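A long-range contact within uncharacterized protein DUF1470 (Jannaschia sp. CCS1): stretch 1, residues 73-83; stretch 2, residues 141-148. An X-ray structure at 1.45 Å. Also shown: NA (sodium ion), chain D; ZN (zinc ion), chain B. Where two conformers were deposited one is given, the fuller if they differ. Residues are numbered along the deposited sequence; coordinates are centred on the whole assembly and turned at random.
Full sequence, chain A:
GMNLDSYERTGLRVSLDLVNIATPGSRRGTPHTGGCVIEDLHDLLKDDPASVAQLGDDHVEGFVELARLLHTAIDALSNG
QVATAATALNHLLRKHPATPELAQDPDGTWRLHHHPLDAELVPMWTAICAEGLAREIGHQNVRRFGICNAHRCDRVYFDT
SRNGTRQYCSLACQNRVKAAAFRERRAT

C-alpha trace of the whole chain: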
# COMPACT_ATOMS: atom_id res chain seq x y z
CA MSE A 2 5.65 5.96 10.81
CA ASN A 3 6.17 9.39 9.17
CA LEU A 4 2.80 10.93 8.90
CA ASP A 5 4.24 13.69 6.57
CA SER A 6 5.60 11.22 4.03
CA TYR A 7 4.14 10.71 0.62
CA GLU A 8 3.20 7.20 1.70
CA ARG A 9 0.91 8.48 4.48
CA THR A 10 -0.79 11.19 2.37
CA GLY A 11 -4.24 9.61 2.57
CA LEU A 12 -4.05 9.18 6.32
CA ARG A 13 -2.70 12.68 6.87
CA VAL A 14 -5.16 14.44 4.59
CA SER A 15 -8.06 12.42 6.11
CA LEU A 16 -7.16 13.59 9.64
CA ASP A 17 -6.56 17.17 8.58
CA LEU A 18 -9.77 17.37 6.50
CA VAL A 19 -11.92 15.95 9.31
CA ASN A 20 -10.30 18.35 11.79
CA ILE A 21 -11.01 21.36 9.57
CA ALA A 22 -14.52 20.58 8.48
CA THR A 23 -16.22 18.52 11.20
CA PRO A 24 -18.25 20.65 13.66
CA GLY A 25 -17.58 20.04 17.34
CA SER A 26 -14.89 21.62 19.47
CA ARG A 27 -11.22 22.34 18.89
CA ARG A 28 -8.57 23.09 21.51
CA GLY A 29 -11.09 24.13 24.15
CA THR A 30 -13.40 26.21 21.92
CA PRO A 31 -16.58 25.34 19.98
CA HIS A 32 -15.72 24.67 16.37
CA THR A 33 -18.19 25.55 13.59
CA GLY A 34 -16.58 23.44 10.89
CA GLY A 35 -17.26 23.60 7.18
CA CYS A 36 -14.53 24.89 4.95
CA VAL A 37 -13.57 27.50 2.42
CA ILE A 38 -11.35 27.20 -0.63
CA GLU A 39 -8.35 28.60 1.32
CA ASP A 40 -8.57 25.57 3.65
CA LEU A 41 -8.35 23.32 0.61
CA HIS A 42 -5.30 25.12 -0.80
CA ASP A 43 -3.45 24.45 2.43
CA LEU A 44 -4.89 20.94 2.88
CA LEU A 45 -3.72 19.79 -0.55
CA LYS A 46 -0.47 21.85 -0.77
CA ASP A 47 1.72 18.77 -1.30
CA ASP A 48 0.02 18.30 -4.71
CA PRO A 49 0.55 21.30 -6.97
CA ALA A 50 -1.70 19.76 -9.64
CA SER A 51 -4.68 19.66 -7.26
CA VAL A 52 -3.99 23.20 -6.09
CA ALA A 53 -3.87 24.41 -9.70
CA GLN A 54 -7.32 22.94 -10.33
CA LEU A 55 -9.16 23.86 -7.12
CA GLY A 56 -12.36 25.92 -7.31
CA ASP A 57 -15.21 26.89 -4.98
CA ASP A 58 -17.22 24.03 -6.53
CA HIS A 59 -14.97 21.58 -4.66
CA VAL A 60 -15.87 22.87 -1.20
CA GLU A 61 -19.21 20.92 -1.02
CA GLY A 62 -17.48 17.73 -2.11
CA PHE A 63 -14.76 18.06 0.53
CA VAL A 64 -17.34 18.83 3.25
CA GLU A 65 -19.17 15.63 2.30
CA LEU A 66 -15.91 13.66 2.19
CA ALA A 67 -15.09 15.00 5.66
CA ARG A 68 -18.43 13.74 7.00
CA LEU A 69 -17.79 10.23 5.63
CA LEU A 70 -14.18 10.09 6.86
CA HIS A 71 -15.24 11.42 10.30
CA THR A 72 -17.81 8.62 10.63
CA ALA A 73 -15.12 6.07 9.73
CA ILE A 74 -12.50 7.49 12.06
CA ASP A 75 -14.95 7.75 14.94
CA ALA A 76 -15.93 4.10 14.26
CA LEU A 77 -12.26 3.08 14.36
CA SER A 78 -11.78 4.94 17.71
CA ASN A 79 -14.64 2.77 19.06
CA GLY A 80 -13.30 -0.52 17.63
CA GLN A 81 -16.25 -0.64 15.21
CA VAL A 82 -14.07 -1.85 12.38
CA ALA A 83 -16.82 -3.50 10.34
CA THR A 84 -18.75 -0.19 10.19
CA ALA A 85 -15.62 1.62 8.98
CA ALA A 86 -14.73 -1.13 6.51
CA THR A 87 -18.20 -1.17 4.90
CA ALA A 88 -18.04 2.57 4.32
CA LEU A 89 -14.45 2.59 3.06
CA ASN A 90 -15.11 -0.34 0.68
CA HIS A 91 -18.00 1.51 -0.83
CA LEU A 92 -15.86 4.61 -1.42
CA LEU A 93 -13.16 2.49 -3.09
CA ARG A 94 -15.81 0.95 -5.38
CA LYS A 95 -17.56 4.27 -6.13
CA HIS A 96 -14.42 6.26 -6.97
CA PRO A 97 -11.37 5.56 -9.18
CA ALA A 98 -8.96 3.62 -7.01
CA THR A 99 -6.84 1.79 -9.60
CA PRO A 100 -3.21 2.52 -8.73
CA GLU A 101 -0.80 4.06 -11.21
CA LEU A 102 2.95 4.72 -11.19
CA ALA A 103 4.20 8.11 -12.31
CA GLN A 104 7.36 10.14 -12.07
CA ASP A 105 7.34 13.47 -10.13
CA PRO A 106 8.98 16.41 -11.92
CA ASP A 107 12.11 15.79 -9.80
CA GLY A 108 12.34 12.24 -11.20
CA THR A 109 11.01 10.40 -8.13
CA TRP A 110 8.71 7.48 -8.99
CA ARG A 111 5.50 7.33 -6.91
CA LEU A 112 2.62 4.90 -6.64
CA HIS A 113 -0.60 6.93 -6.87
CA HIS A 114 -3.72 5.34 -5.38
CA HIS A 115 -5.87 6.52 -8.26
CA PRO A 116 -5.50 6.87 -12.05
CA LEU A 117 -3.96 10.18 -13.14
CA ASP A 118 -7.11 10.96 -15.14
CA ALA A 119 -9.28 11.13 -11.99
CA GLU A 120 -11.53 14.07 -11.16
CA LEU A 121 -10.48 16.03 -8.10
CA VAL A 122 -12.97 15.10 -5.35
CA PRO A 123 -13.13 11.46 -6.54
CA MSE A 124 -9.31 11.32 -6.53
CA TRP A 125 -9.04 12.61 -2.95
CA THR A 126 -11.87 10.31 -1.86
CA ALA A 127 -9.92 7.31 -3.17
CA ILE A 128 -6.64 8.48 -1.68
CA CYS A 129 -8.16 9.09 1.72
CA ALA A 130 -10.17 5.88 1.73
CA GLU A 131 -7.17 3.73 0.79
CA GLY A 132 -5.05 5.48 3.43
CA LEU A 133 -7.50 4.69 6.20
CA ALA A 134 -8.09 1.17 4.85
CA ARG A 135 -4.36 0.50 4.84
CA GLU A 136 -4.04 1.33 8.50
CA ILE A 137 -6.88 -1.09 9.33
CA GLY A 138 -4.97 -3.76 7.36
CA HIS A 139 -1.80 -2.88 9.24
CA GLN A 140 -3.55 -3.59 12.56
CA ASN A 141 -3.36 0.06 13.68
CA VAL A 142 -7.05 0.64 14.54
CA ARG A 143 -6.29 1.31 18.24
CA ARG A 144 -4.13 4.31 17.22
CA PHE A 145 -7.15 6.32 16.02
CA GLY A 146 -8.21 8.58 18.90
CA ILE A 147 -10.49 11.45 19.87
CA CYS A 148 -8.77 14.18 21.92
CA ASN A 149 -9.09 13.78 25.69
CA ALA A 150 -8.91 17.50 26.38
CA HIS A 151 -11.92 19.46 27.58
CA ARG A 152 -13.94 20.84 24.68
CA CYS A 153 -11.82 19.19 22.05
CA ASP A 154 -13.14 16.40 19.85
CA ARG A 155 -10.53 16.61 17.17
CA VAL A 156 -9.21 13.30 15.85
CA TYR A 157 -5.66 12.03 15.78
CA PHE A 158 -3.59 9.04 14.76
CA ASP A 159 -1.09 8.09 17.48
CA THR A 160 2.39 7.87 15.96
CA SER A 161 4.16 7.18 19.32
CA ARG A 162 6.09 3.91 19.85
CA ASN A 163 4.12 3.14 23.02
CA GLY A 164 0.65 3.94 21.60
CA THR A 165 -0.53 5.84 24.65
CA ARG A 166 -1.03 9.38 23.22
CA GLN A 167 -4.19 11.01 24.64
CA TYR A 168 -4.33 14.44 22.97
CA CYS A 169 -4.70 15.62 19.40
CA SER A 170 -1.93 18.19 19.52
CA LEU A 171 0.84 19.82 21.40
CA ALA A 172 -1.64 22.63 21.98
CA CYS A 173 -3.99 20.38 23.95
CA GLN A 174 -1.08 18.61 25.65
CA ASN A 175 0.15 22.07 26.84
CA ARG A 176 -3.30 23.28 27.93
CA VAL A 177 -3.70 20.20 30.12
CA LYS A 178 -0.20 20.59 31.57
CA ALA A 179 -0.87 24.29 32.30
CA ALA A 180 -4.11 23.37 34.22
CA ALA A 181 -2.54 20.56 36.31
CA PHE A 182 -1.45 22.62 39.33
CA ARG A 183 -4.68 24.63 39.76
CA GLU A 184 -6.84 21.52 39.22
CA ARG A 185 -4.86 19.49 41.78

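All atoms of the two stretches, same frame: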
# COMPACT_ATOMS: atom_id res chain seq x y z
N ALA A 73 -16.04 7.20 9.72
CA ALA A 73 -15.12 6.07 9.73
C ALA A 73 -14.12 6.15 10.86
O ALA A 73 -13.83 5.17 11.54
CB ALA A 73 -14.38 5.94 8.34
N ILE A 74 -13.51 7.31 11.03
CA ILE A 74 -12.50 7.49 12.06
C ILE A 74 -13.10 7.36 13.47
O ILE A 74 -12.51 6.73 14.34
CB ILE A 74 -11.69 8.81 11.90
CG1 ILE A 74 -10.83 8.72 10.65
CG2 ILE A 74 -10.87 9.08 13.12
CD1 ILE A 74 -10.32 10.08 10.15
N ASP A 75 -14.27 7.94 13.67
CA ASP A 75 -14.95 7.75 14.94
C ASP A 75 -15.26 6.26 15.18
O ASP A 75 -15.06 5.75 16.28
CB ASP A 75 -16.20 8.62 14.96
CG ASP A 75 -17.01 8.40 16.17
OD1 ASP A 75 -16.70 9.03 17.18
OD2 ASP A 75 -17.92 7.54 16.09
N ALA A 76 -15.70 5.54 14.15
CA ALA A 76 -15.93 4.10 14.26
C ALA A 76 -14.64 3.39 14.67
O ALA A 76 -14.63 2.53 15.56
CB ALA A 76 -16.50 3.51 13.00
N LEU A 77 -13.54 3.73 14.00
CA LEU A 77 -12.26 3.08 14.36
C LEU A 77 -11.89 3.33 15.84
O LEU A 77 -11.39 2.42 16.53
CB LEU A 77 -11.12 3.53 13.41
CG LEU A 77 -11.33 3.09 11.96
CD1 LEU A 77 -10.19 3.65 11.12
CD2 LEU A 77 -11.44 1.58 11.80
N SER A 78 -12.10 4.57 16.31
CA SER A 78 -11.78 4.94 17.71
C SER A 78 -12.61 4.12 18.70
O SER A 78 -12.21 3.92 19.84
CB SER A 78 -11.97 6.43 17.97
OG SER A 78 -13.32 6.78 18.18
N ASN A 79 -13.76 3.61 18.25
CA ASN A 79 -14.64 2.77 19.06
C ASN A 79 -14.45 1.25 18.81
O ASN A 79 -15.15 0.41 19.37
CB ASN A 79 -16.09 3.15 18.74
CG ASN A 79 -16.48 4.45 19.36
OD1 ASN A 79 -16.15 4.72 20.51
ND2 ASN A 79 -17.25 5.23 18.63
N GLY A 80 -13.48 0.88 17.97
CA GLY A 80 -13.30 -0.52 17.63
C GLY A 80 -14.36 -1.08 16.70
O GLY A 80 -14.45 -2.30 16.52
N GLN A 81 -15.18 -0.22 16.10
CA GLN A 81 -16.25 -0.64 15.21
C GLN A 81 -15.70 -0.75 13.80
O GLN A 81 -16.02 0.02 12.87
CB GLN A 81 -17.43 0.36 15.29
CG GLN A 81 -18.13 0.35 16.62
CD GLN A 81 -19.05 -0.80 16.79
OE1 GLN A 81 -19.09 -1.75 15.98
NE2 GLN A 81 -19.81 -0.76 17.85
N VAL A 82 -14.82 -1.72 13.63
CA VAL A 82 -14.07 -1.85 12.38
C VAL A 82 -14.96 -2.24 11.21
O VAL A 82 -14.82 -1.68 10.12
CB VAL A 82 -12.90 -2.83 12.51
CG1 VAL A 82 -12.06 -2.80 11.19
CG2 VAL A 82 -12.01 -2.45 13.66
N ALA A 83 -15.93 -3.12 11.43
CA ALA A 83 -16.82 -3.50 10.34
C ALA A 83 -17.59 -2.30 9.74
O ALA A 83 -17.75 -2.19 8.53
CB ALA A 83 -17.77 -4.59 10.78
N ASN A 141 -3.58 -1.20 12.96
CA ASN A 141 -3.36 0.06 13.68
C ASN A 141 -4.64 0.74 14.14
O ASN A 141 -4.63 1.93 14.46
CB ASN A 141 -2.53 1.01 12.84
CG ASN A 141 -1.12 0.57 12.66
OD1 ASN A 141 -0.56 -0.15 13.51
ND2 ASN A 141 -0.53 0.98 11.54
N VAL A 142 -5.76 0.01 14.20
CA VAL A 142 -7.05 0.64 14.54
C VAL A 142 -6.98 1.35 15.90
O VAL A 142 -7.55 2.44 16.05
CB VAL A 142 -8.17 -0.41 14.53
CG1 VAL A 142 -9.47 0.16 15.06
CG2 VAL A 142 -8.36 -0.95 13.10
N ARG A 143 -6.31 0.75 16.88
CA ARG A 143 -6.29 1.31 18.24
C ARG A 143 -5.54 2.65 18.31
O ARG A 143 -5.67 3.35 19.30
CB ARG A 143 -5.72 0.35 19.27
CG ARG A 143 -6.65 -0.85 19.49
CD ARG A 143 -6.09 -1.73 20.56
NE ARG A 143 -6.86 -2.99 20.73
CZ ARG A 143 -7.86 -3.14 21.58
NH1 ARG A 143 -8.26 -2.13 22.34
NH2 ARG A 143 -8.48 -4.31 21.68
N ARG A 144 -4.83 3.03 17.24
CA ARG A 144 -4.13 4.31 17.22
C ARG A 144 -4.99 5.50 16.74
O ARG A 144 -4.54 6.65 16.82
CB ARG A 144 -2.85 4.20 16.36
CG ARG A 144 -1.81 3.40 17.06
CD ARG A 144 -0.62 2.97 16.14
NE ARG A 144 0.42 2.31 16.94
CZ ARG A 144 1.32 2.91 17.72
NH1 ARG A 144 1.35 4.25 17.80
NH2 ARG A 144 2.18 2.19 18.47
N PHE A 145 -6.23 5.26 16.34
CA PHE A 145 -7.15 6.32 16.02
C PHE A 145 -7.86 6.80 17.29
O PHE A 145 -8.56 6.02 17.93
CB PHE A 145 -8.19 5.85 15.02
CG PHE A 145 -7.62 5.68 13.62
CD1 PHE A 145 -7.57 6.74 12.75
CD2 PHE A 145 -7.14 4.46 13.21
CE1 PHE A 145 -7.06 6.56 11.46
CE2 PHE A 145 -6.61 4.27 11.93
CZ PHE A 145 -6.59 5.33 11.05
N GLY A 146 -7.69 8.06 17.63
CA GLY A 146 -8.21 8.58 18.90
C GLY A 146 -9.00 9.86 18.70
O GLY A 146 -8.93 10.54 17.68
N ILE A 147 -9.78 10.17 19.74
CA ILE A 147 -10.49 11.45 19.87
C ILE A 147 -9.88 12.16 21.08
O ILE A 147 -9.67 11.58 22.13
CB ILE A 147 -12.00 11.26 20.14
CG1 ILE A 147 -12.63 10.28 19.16
CG2 ILE A 147 -12.79 12.65 20.07
CD1 ILE A 147 -12.54 10.69 17.79
N CYS A 148 -9.50 13.42 20.90
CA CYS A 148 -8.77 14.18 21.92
C CYS A 148 -9.43 14.09 23.30
O CYS A 148 -10.64 14.31 23.45
CB CYS A 148 -8.66 15.64 21.54
SG CYS A 148 -7.48 16.53 22.52
NA NA D . -12.23 15.84 24.37
ZN ZN B . -7.35 18.45 21.24
O HOH W 1 -9.75 1.69 18.62
O HOH W 2 -14.35 14.50 23.22
O HOH W 3 -12.70 14.73 26.36
O HOH W 4 -14.25 17.10 24.51

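The contact is built where the last turns of a helix meet a short 3-10 segment that runs straight into a strand. The axes of helix 73-78 and strand 145-147 cross almost at right angles, 97° between their directions, with a closest approach of 7.0 Å. The CA atoms pair most closely at Leu77 with Val142 and Ser78 with Phe145, and a few side chains make the contact. No direct hydrogen bond spans the two stretches, so packing does most of the work, with 417 Å² of surface buried in all.

The main bump is Phe145. Its CA-to-CB bond points toward the helix, and its ring lies against two residues three positions apart, just under one helical turn, Ile74 and Leu77. Leu77 supplies the flat part of the fit: its CD1 methyl sits 3.8 Å from the centroid of the Phe145 ring and only 15° off the ring normal, a CH-pi contact over one face. The closest pair here is Leu77 CD1 to Phe145 CE2, at 3.7 Å. Ile74 meets the ring obliquely, its CG2 coming to 4.1 Å from Phe145 CD1. The helix thus offers branched aliphatic side chains to an aromatic plate, and the m, t rotamers of both Ile74 and Leu77 shape that surface.

The second bump is Val142, three residues earlier, and the 3-10 turn explains why it can share the task. A backbone hydrogen bond from Phe145 N to Val142 O, 3.1 Å, closes the turn, and both side chains leave it toward stretch 1. Val142 CG1 fits a hollow lined by both sides of the helix break: it lies 4.1 Å from Leu77 CD2, 3.9 Å from Val82 CG2, and 3.3 Å from Leu77 O. Leu77 is therefore the shared element, with CD1 on the phenyl ring and CD2 near the valine methyl.

The hollow depends on the chain turning after Ser78. Gly80, at positive phi (73°), leaves the helix in a Schellman motif, with Gly80 N hydrogen-bonded to Leu77 O at 3.0 Å and Gln81 N to Ala76 O at 2.9 Å. Gln81 then takes the N-cap position of the next helix, whose first residue, Val82, turns its side chain toward Val142. Positive phi by itself favours glycine, and an ideal CB at Gly80 would find nothing of stretch 2 within 5.5 Å, so backbone conformation rather than crowding from stretch 2 suits glycine here.

Beside the ring the fit becomes backbone-close. Ser78 CA approaches Phe145 O at 3.4 Å, a CA-H...O contact. The Ser78 hydroxyl is turned back into its own helix, OG donating to Asp75 O at 2.8 Å, while the same OG lies 3.7 Å from Ile147 CG1. Ile147 starts sideways, but its end comes nearer and covers this flank. Water 1 O lies 2.8 Å from Leu77 O and 3.5 Å from Val142 O, the second a weak contact; with more acceptors in reach than protons, which it serves is open.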